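PDB 4K70: UL37 from Suid herpesvirus 1, which is an inner tegument protein of the virus particle, probably essential for the control of viral trafficking; this chain is its N-terminal half. Local coordinates for residues Glu136-Ala141 / Leu181-Gln186; Val154-Thr159 / Arg383-Tyr388; Trp190-Ala195 / Gln335-Leu340. One frame throughout, in Å; residues are numbered along the deposited sequence.

How the contacts relate
The three contacts meet near the middle of this all-helical chain. Contact 2 is the hub: its centre is about 10 Å from that of contact 1 and about 9 Å from that of contact 3, whereas contacts 1 and 3 are about 17 Å apart and joined only through neighbouring sequence. Toward contact 1, Val184 CG1 lies 3.8 Å from Thr159 CG2. Toward contact 3, Leu385 CD2 lies 3.6 Å from Pro193 CG. Contact 3 is nested within the loop that contact 2 closes. Contact 2 carries a calcium ion, about 11 Å from the Pro193 side chain; the side chain of Tyr183 in contact 1 is about 3 Å from that of Asp85, part of another calcium site.

Contact 1: Glu136-Ala141 / Leu181-Gln186; sequences EALAGA and LRYVAQ
The phenol ring of Tyr183 receives Leu138 at its edge: CD1 of Leu138 comes in near the ring plane, 3.8 Å from CE2 of Tyr183, and the two side chains cross at about a right angle. The ring also stacks with that of His187, one turn on, and touches Trp84 and Asp85, the latter a calcium ligand. Tyrosine suits the place because its aromatic ring offers carbon to the leucine, while its side chain comes within about 3 Å of that of Asp85, with bound sodium and nickel ions each about 5 Å away. With CG anti to the backbone N (chi1 -171°), the ring stands out from helix 175-188, across its axis, and meets the leucine methyl. In an all-helical fold this is a helix end resting on the side of another helix: Ala137 and Leu138, where helix 120-137 gives out, lie against helix 175-188, Leu138 CA and Val184 CA being 6.7 Å apart. The other leucine methyl, CD2 of Leu138, sits 4.3 Å from CA of Val184. Ala137 is short enough to let the chains approach, and its CB faces CG1 of Val184 at a looser 4.4 Å. Phe134 of helix 120-137 touches both Val184 and Tyr183.

Contact 2: Val154-Thr159 / Arg383-Tyr388; sequences VPPEQT and RLLDDY. With CA (calcium ion), chain D; NA (sodium ion), chain F.
A type I beta turn from Leu385 to Tyr388, at the C-terminal end of helix 366-385, packs its two end residues on Pro156 of the short, weakly bonded helix 156-159 and also holds a calcium ion. CB of Pro156 lies 3.7 Å from CD1 of Tyr388, approaching the ring obliquely, and its CG meets CD1 of Leu385 at 3.9 Å, the side chains crossing at about a right angle. Proline is at home here, because the opening turn of a helix needs no backbone N-H from it and its compact ring can lie against both the leucine and the tyrosine ring. Glu157 adds only its aliphatic part: CG is 4.0 Å from CE1 of Tyr388, the chain then bends at chi2, and the carboxylate plane stands 88° from the ring. Pro333 of helix 333-342 touches the same proline, glutamate and tyrosine.

While Leu385 and Tyr388 face this apolar side, the intervening aspartates turn to the metals. Calcium is bound by O of Arg383 at 2.4 Å, by OD1 of Asp386 at 2.4 Å, by OD2 of Asp387 at 2.3 Å and by a water. Asp386 CG stands between its backbone N and carbonyl carbon (chi1 74°), which brings OD1 close to the carbonyl of Arg383. That same OD1 reaches sodium at 2.8 Å, and O of His382 binds this sodium too. Two cations on one oxygen would be expected to keep Asp386 ionised. The arrangement is thus a type I turn closing a helix, whose two central aspartates form a calcium site with the carbonyl of Arg383 while its end residues pack on Pro156.

Contact 3: Trp190-Ala195 / Gln335-Leu340; sequences WALPLA and QVVEAL
Pro193 and Val337 bring helices 191-201 and 333-342 together, their CA atoms, the nearest pair between the segments, 7.0 Å apart. Between the helices, Leu192 and Val337 reach toward each other tip to tip. CD2 of Leu192 is the methyl that does the touching, 4.0 Å from CG1 of Val337 and equally near its CB, while CG of Leu192 stands 4.2 Å from that same CG1. With chi1 of Val337 at 180°, CG1 anti to the backbone N, it is CG1 of the two methyls that is turned to the side of Leu192 and Pro193. Pro193 comes to the same methyl from beside Leu192, its CG 4.4 Å from CG1 of Val337, a looser touch.

This is apolar helix-helix packing within the all-helical N-terminal half of UL37, with no hydrogen bond between the segments, and the residue types follow from it. Leucine is long and flexible enough to span the gap. Valine, branched at CB, offers a broad but short surface, which suits a close approach of the backbones. Proline is tolerated in the first turn of helix 191-201, where a backbone N-H is not required. Val381 of helix 366-385 touches Val337, and Leu385 of the same helix touches Pro193. Val153 packs on Leu192 and Phe222 of helix 208-223 on Pro193, extending the apolar layer.

Contact 1: Glu136-Ala141 / Leu181-Gln186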
# COMPACT_ATOMS: atom_id res chain seq x y z
N GLU A 136 -6.86 -14.83 2.86
CA GLU A 136 -6.19 -15.36 1.68
C GLU A 136 -5.12 -14.40 1.16
O GLU A 136 -4.04 -14.83 0.77
CB GLU A 136 -7.20 -15.69 0.57
CG GLU A 136 -6.72 -16.77 -0.39
CD GLU A 136 -7.83 -17.26 -1.31
OE1 GLU A 136 -9.00 -17.28 -0.86
OE2 GLU A 136 -7.54 -17.61 -2.48
N ALA A 137 -5.41 -13.10 1.17
CA ALA A 137 -4.45 -12.10 0.69
C ALA A 137 -3.15 -12.09 1.50
O ALA A 137 -2.09 -11.76 0.98
CB ALA A 137 -5.08 -10.71 0.68
N LEU A 138 -3.24 -12.42 2.79
CA LEU A 138 -2.07 -12.38 3.67
C LEU A 138 -1.33 -13.70 3.76
O LEU A 138 -0.33 -13.80 4.46
CB LEU A 138 -2.48 -11.96 5.08
CG LEU A 138 -2.88 -10.50 5.28
CD1 LEU A 138 -3.43 -10.33 6.67
CD2 LEU A 138 -1.69 -9.59 5.06
N ALA A 139 -1.82 -14.72 3.07
CA ALA A 139 -1.22 -16.04 3.17
C ALA A 139 -0.07 -16.22 2.18
O ALA A 139 0.37 -17.35 1.94
CB ALA A 139 -2.28 -17.13 3.00
N GLY A 140 0.41 -15.12 1.60
CA GLY A 140 1.60 -15.12 0.77
C GLY A 140 2.88 -15.04 1.60
O GLY A 140 2.83 -15.20 2.82
N ALA A 141 4.02 -14.80 0.96
CA ALA A 141 5.30 -14.78 1.66
C ALA A 141 5.23 -13.91 2.91
O ALA A 141 4.58 -12.86 2.92
CB ALA A 141 6.42 -14.33 0.74
N LEU A 181 -7.09 -2.57 3.96
CA LEU A 181 -6.30 -2.34 2.74
C LEU A 181 -4.90 -1.79 3.05
O LEU A 181 -3.89 -2.22 2.48
CB LEU A 181 -7.03 -1.36 1.83
CG LEU A 181 -8.35 -1.88 1.24
CD1 LEU A 181 -9.04 -0.81 0.41
CD2 LEU A 181 -8.11 -3.15 0.42
N ARG A 182 -4.85 -0.82 3.95
CA ARG A 182 -3.57 -0.29 4.44
C ARG A 182 -2.68 -1.39 5.02
O ARG A 182 -1.48 -1.45 4.75
CB ARG A 182 -3.81 0.78 5.50
CG ARG A 182 -2.53 1.27 6.20
CD ARG A 182 -2.89 2.30 7.26
NE ARG A 182 -1.91 2.38 8.35
CZ ARG A 182 -0.97 3.32 8.44
NH1 ARG A 182 -0.85 4.25 7.50
NH2 ARG A 182 -0.12 3.31 9.47
N TYR A 183 -3.29 -2.27 5.81
CA TYR A 183 -2.57 -3.37 6.43
C TYR A 183 -2.03 -4.35 5.41
O TYR A 183 -0.90 -4.82 5.53
CB TYR A 183 -3.49 -4.11 7.41
CG TYR A 183 -2.78 -5.14 8.27
CD1 TYR A 183 -2.19 -4.77 9.49
CD2 TYR A 183 -2.68 -6.47 7.87
CE1 TYR A 183 -1.54 -5.70 10.28
CE2 TYR A 183 -2.02 -7.40 8.65
CZ TYR A 183 -1.46 -7.01 9.86
OH TYR A 183 -0.81 -7.94 10.65
N VAL A 184 -2.85 -4.70 4.42
CA VAL A 184 -2.44 -5.67 3.42
C VAL A 184 -1.26 -5.14 2.61
O VAL A 184 -0.31 -5.87 2.35
CB VAL A 184 -3.59 -6.01 2.45
CG1 VAL A 184 -3.08 -6.84 1.29
CG2 VAL A 184 -4.67 -6.78 3.20
N ALA A 185 -1.36 -3.88 2.19
CA ALA A 185 -0.32 -3.22 1.40
C ALA A 185 1.00 -3.21 2.18
O ALA A 185 2.04 -3.65 1.69
CB ALA A 185 -0.75 -1.81 1.06
N GLN A 186 0.93 -2.74 3.42
CA GLN A 186 2.12 -2.65 4.27
C GLN A 186 2.81 -4.01 4.47
O GLN A 186 4.02 -4.07 4.68
CB GLN A 186 1.75 -2.01 5.60
CG GLN A 186 2.77 -2.20 6.71
CD GLN A 186 2.24 -1.77 8.07
OE1 GLN A 186 1.03 -1.86 8.35
NE2 GLN A 186 3.15 -1.31 8.94

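Contact 2: Val154-Thr159 / Arg383-Tyr388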
# COMPACT_ATOMS: atom_id res chain seq x y z
N VAL A 154 4.83 -10.63 -7.84
CA VAL A 154 3.40 -10.38 -7.83
C VAL A 154 3.09 -8.92 -8.18
O VAL A 154 3.69 -8.00 -7.62
CB VAL A 154 2.80 -10.66 -6.45
CG1 VAL A 154 1.30 -10.48 -6.48
CG2 VAL A 154 3.17 -12.07 -5.98
N PRO A 155 2.14 -8.69 -9.10
CA PRO A 155 1.75 -7.30 -9.35
C PRO A 155 1.11 -6.72 -8.09
O PRO A 155 0.24 -7.37 -7.52
CB PRO A 155 0.72 -7.42 -10.47
CG PRO A 155 0.97 -8.78 -11.10
CD PRO A 155 1.45 -9.65 -9.99
N PRO A 156 1.55 -5.53 -7.65
CA PRO A 156 1.00 -4.90 -6.45
C PRO A 156 -0.53 -4.81 -6.45
O PRO A 156 -1.17 -4.83 -5.40
CB PRO A 156 1.61 -3.50 -6.51
CG PRO A 156 2.93 -3.73 -7.17
CD PRO A 156 2.64 -4.74 -8.24
N GLU A 157 -1.10 -4.72 -7.64
CA GLU A 157 -2.52 -4.49 -7.83
C GLU A 157 -3.30 -5.77 -7.55
O GLU A 157 -4.48 -5.73 -7.20
CB GLU A 157 -2.77 -4.02 -9.26
CG GLU A 157 -1.64 -3.11 -9.79
CD GLU A 157 -0.64 -3.83 -10.69
OE1 GLU A 157 -1.11 -4.67 -11.50
OE2 GLU A 157 0.59 -3.55 -10.61
N GLN A 158 -2.62 -6.89 -7.66
CA GLN A 158 -3.25 -8.20 -7.58
C GLN A 158 -3.56 -8.59 -6.16
O GLN A 158 -4.49 -9.36 -5.89
CB GLN A 158 -2.33 -9.24 -8.20
CG GLN A 158 -2.72 -10.68 -7.94
CD GLN A 158 -1.87 -11.65 -8.73
OE1 GLN A 158 -1.58 -11.41 -9.91
NE2 GLN A 158 -1.45 -12.73 -8.09
N THR A 159 -2.77 -8.08 -5.23
CA THR A 159 -2.86 -8.54 -3.86
C THR A 159 -4.21 -8.26 -3.20
O THR A 159 -4.77 -9.14 -2.56
CB THR A 159 -1.74 -7.94 -3.00
OG1 THR A 159 -0.48 -8.06 -3.69
CG2 THR A 159 -1.68 -8.68 -1.69
N ARG A 383 9.64 4.87 -2.74
CA ARG A 383 8.92 5.45 -1.61
C ARG A 383 7.44 5.09 -1.59
O ARG A 383 6.88 4.80 -0.54
CB ARG A 383 9.05 6.97 -1.64
CG ARG A 383 10.37 7.48 -1.17
CD ARG A 383 10.18 8.86 -0.60
NE ARG A 383 10.34 9.94 -1.57
CZ ARG A 383 9.66 11.09 -1.52
NH1 ARG A 383 8.75 11.28 -0.56
NH2 ARG A 383 9.87 12.03 -2.42
N LEU A 384 6.79 5.18 -2.74
CA LEU A 384 5.36 4.92 -2.85
C LEU A 384 5.00 3.45 -2.77
O LEU A 384 3.87 3.10 -2.40
CB LEU A 384 4.81 5.46 -4.17
CG LEU A 384 4.77 6.98 -4.35
CD1 LEU A 384 4.69 7.34 -5.82
CD2 LEU A 384 3.61 7.57 -3.59
N LEU A 385 5.91 2.58 -3.18
CA LEU A 385 5.56 1.18 -3.43
C LEU A 385 5.00 0.46 -2.20
O LEU A 385 4.05 -0.32 -2.32
CB LEU A 385 6.75 0.41 -4.01
CG LEU A 385 6.50 -1.08 -4.25
CD1 LEU A 385 5.31 -1.33 -5.17
CD2 LEU A 385 7.76 -1.76 -4.78
N ASP A 386 5.55 0.73 -1.01
CA ASP A 386 5.07 0.02 0.19
C ASP A 386 3.63 0.37 0.52
O ASP A 386 2.94 -0.39 1.20
CB ASP A 386 5.99 0.24 1.42
CG ASP A 386 5.87 1.64 2.03
OD1 ASP A 386 6.57 2.56 1.56
OD2 ASP A 386 5.07 1.80 2.98
N ASP A 387 3.16 1.51 0.03
CA ASP A 387 1.84 1.99 0.40
C ASP A 387 0.81 1.62 -0.67
O ASP A 387 -0.38 1.77 -0.45
CB ASP A 387 1.86 3.49 0.55
CG ASP A 387 2.83 3.94 1.60
OD1 ASP A 387 2.54 3.70 2.79
OD2 ASP A 387 3.87 4.52 1.23
N TYR A 388 1.30 1.13 -1.80
CA TYR A 388 0.46 1.00 -2.99
C TYR A 388 -0.75 0.09 -2.79
O TYR A 388 -0.61 -1.07 -2.40
CB TYR A 388 1.27 0.49 -4.17
CG TYR A 388 0.47 0.60 -5.45
CD1 TYR A 388 -0.39 -0.42 -5.85
CD2 TYR A 388 0.56 1.73 -6.24
CE1 TYR A 388 -1.14 -0.31 -7.01
CE2 TYR A 388 -0.18 1.85 -7.40
CZ TYR A 388 -1.03 0.83 -7.78
OH TYR A 388 -1.75 0.97 -8.93
CA CA D . 6.08 4.88 1.72
NA NA F . 8.86 1.82 0.15
O HOH W 1 5.45 7.20 1.51

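Contact 3: Trp190-Ala195 / Gln335-Leu340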
# COMPACT_ATOMS: atom_id res chain seq x y z
N TRP A 190 6.42 -4.75 -0.05
CA TRP A 190 7.86 -4.66 0.17
C TRP A 190 8.60 -5.80 -0.53
O TRP A 190 9.77 -5.67 -0.88
CB TRP A 190 8.15 -4.69 1.67
CG TRP A 190 7.72 -5.97 2.27
CD1 TRP A 190 6.50 -6.26 2.78
CD2 TRP A 190 8.50 -7.16 2.38
NE1 TRP A 190 6.46 -7.56 3.21
CE2 TRP A 190 7.68 -8.14 2.98
CE3 TRP A 190 9.82 -7.50 2.04
CZ2 TRP A 190 8.12 -9.44 3.24
CZ3 TRP A 190 10.26 -8.79 2.30
CH2 TRP A 190 9.41 -9.74 2.89
N ALA A 191 7.91 -6.92 -0.75
CA ALA A 191 8.55 -8.13 -1.25
C ALA A 191 8.89 -8.09 -2.74
O ALA A 191 9.75 -8.84 -3.21
CB ALA A 191 7.69 -9.34 -0.94
N LEU A 192 8.21 -7.22 -3.49
CA LEU A 192 8.40 -7.18 -4.94
C LEU A 192 9.86 -6.88 -5.36
O LEU A 192 10.45 -7.63 -6.13
CB LEU A 192 7.40 -6.21 -5.59
CG LEU A 192 7.60 -5.94 -7.09
CD1 LEU A 192 7.47 -7.22 -7.90
CD2 LEU A 192 6.61 -4.87 -7.57
N PRO A 193 10.44 -5.79 -4.84
CA PRO A 193 11.84 -5.44 -5.16
C PRO A 193 12.83 -6.54 -4.74
O PRO A 193 13.86 -6.73 -5.38
CB PRO A 193 12.10 -4.20 -4.31
CG PRO A 193 10.77 -3.61 -4.05
CD PRO A 193 9.78 -4.74 -4.06
N LEU A 194 12.52 -7.23 -3.64
CA LEU A 194 13.35 -8.34 -3.20
C LEU A 194 13.27 -9.49 -4.19
O LEU A 194 14.30 -10.02 -4.61
CB LEU A 194 12.93 -8.81 -1.78
CG LEU A 194 13.52 -10.15 -1.34
CD1 LEU A 194 15.03 -10.10 -1.37
CD2 LEU A 194 13.02 -10.55 0.07
N ALA A 195 12.05 -9.90 -4.56
CA ALA A 195 11.85 -10.95 -5.56
C ALA A 195 12.52 -10.60 -6.90
O ALA A 195 13.15 -11.45 -7.53
CB ALA A 195 10.35 -11.19 -5.78
N GLN A 335 5.38 -2.84 -13.70
CA GLN A 335 6.21 -2.49 -14.85
C GLN A 335 7.39 -1.60 -14.48
O GLN A 335 8.52 -1.86 -14.88
CB GLN A 335 5.34 -1.82 -15.92
CG GLN A 335 4.34 -2.79 -16.55
CD GLN A 335 3.35 -2.10 -17.49
OE1 GLN A 335 3.57 -0.97 -17.91
NE2 GLN A 335 2.25 -2.79 -17.80
N VAL A 336 7.12 -0.54 -13.73
CA VAL A 336 8.17 0.43 -13.46
C VAL A 336 9.18 -0.15 -12.46
O VAL A 336 10.39 0.00 -12.65
CB VAL A 336 7.61 1.80 -13.00
CG1 VAL A 336 6.90 1.69 -11.65
CG2 VAL A 336 8.75 2.85 -12.92
N VAL A 337 8.70 -0.84 -11.43
CA VAL A 337 9.61 -1.44 -10.46
C VAL A 337 10.46 -2.54 -11.09
O VAL A 337 11.63 -2.68 -10.77
CB VAL A 337 8.86 -2.00 -9.24
CG1 VAL A 337 9.85 -2.61 -8.27
CG2 VAL A 337 8.06 -0.89 -8.58
N GLU A 338 9.87 -3.32 -11.99
CA GLU A 338 10.66 -4.33 -12.71
C GLU A 338 11.75 -3.68 -13.57
O GLU A 338 12.86 -4.19 -13.67
CB GLU A 338 9.76 -5.22 -13.58
CG GLU A 338 10.56 -6.16 -14.48
CD GLU A 338 9.72 -7.29 -15.05
OE1 GLU A 338 8.49 -7.29 -14.81
OE2 GLU A 338 10.28 -8.17 -15.73
N ALA A 339 11.42 -2.55 -14.18
CA ALA A 339 12.37 -1.85 -15.03
C ALA A 339 13.52 -1.33 -14.18
O ALA A 339 14.68 -1.43 -14.57
CB ALA A 339 11.70 -0.71 -15.75
N LEU A 340 13.18 -0.77 -13.02
CA LEU A 340 14.20 -0.16 -12.16
C LEU A 340 15.14 -1.20 -11.60
O LEU A 340 16.35 -1.11 -11.77
CB LEU A 340 13.54 0.61 -11.02
CG LEU A 340 12.83 1.89 -11.46
CD1 LEU A 340 11.88 2.37 -10.38
CD2 LEU A 340 13.88 2.96 -11.76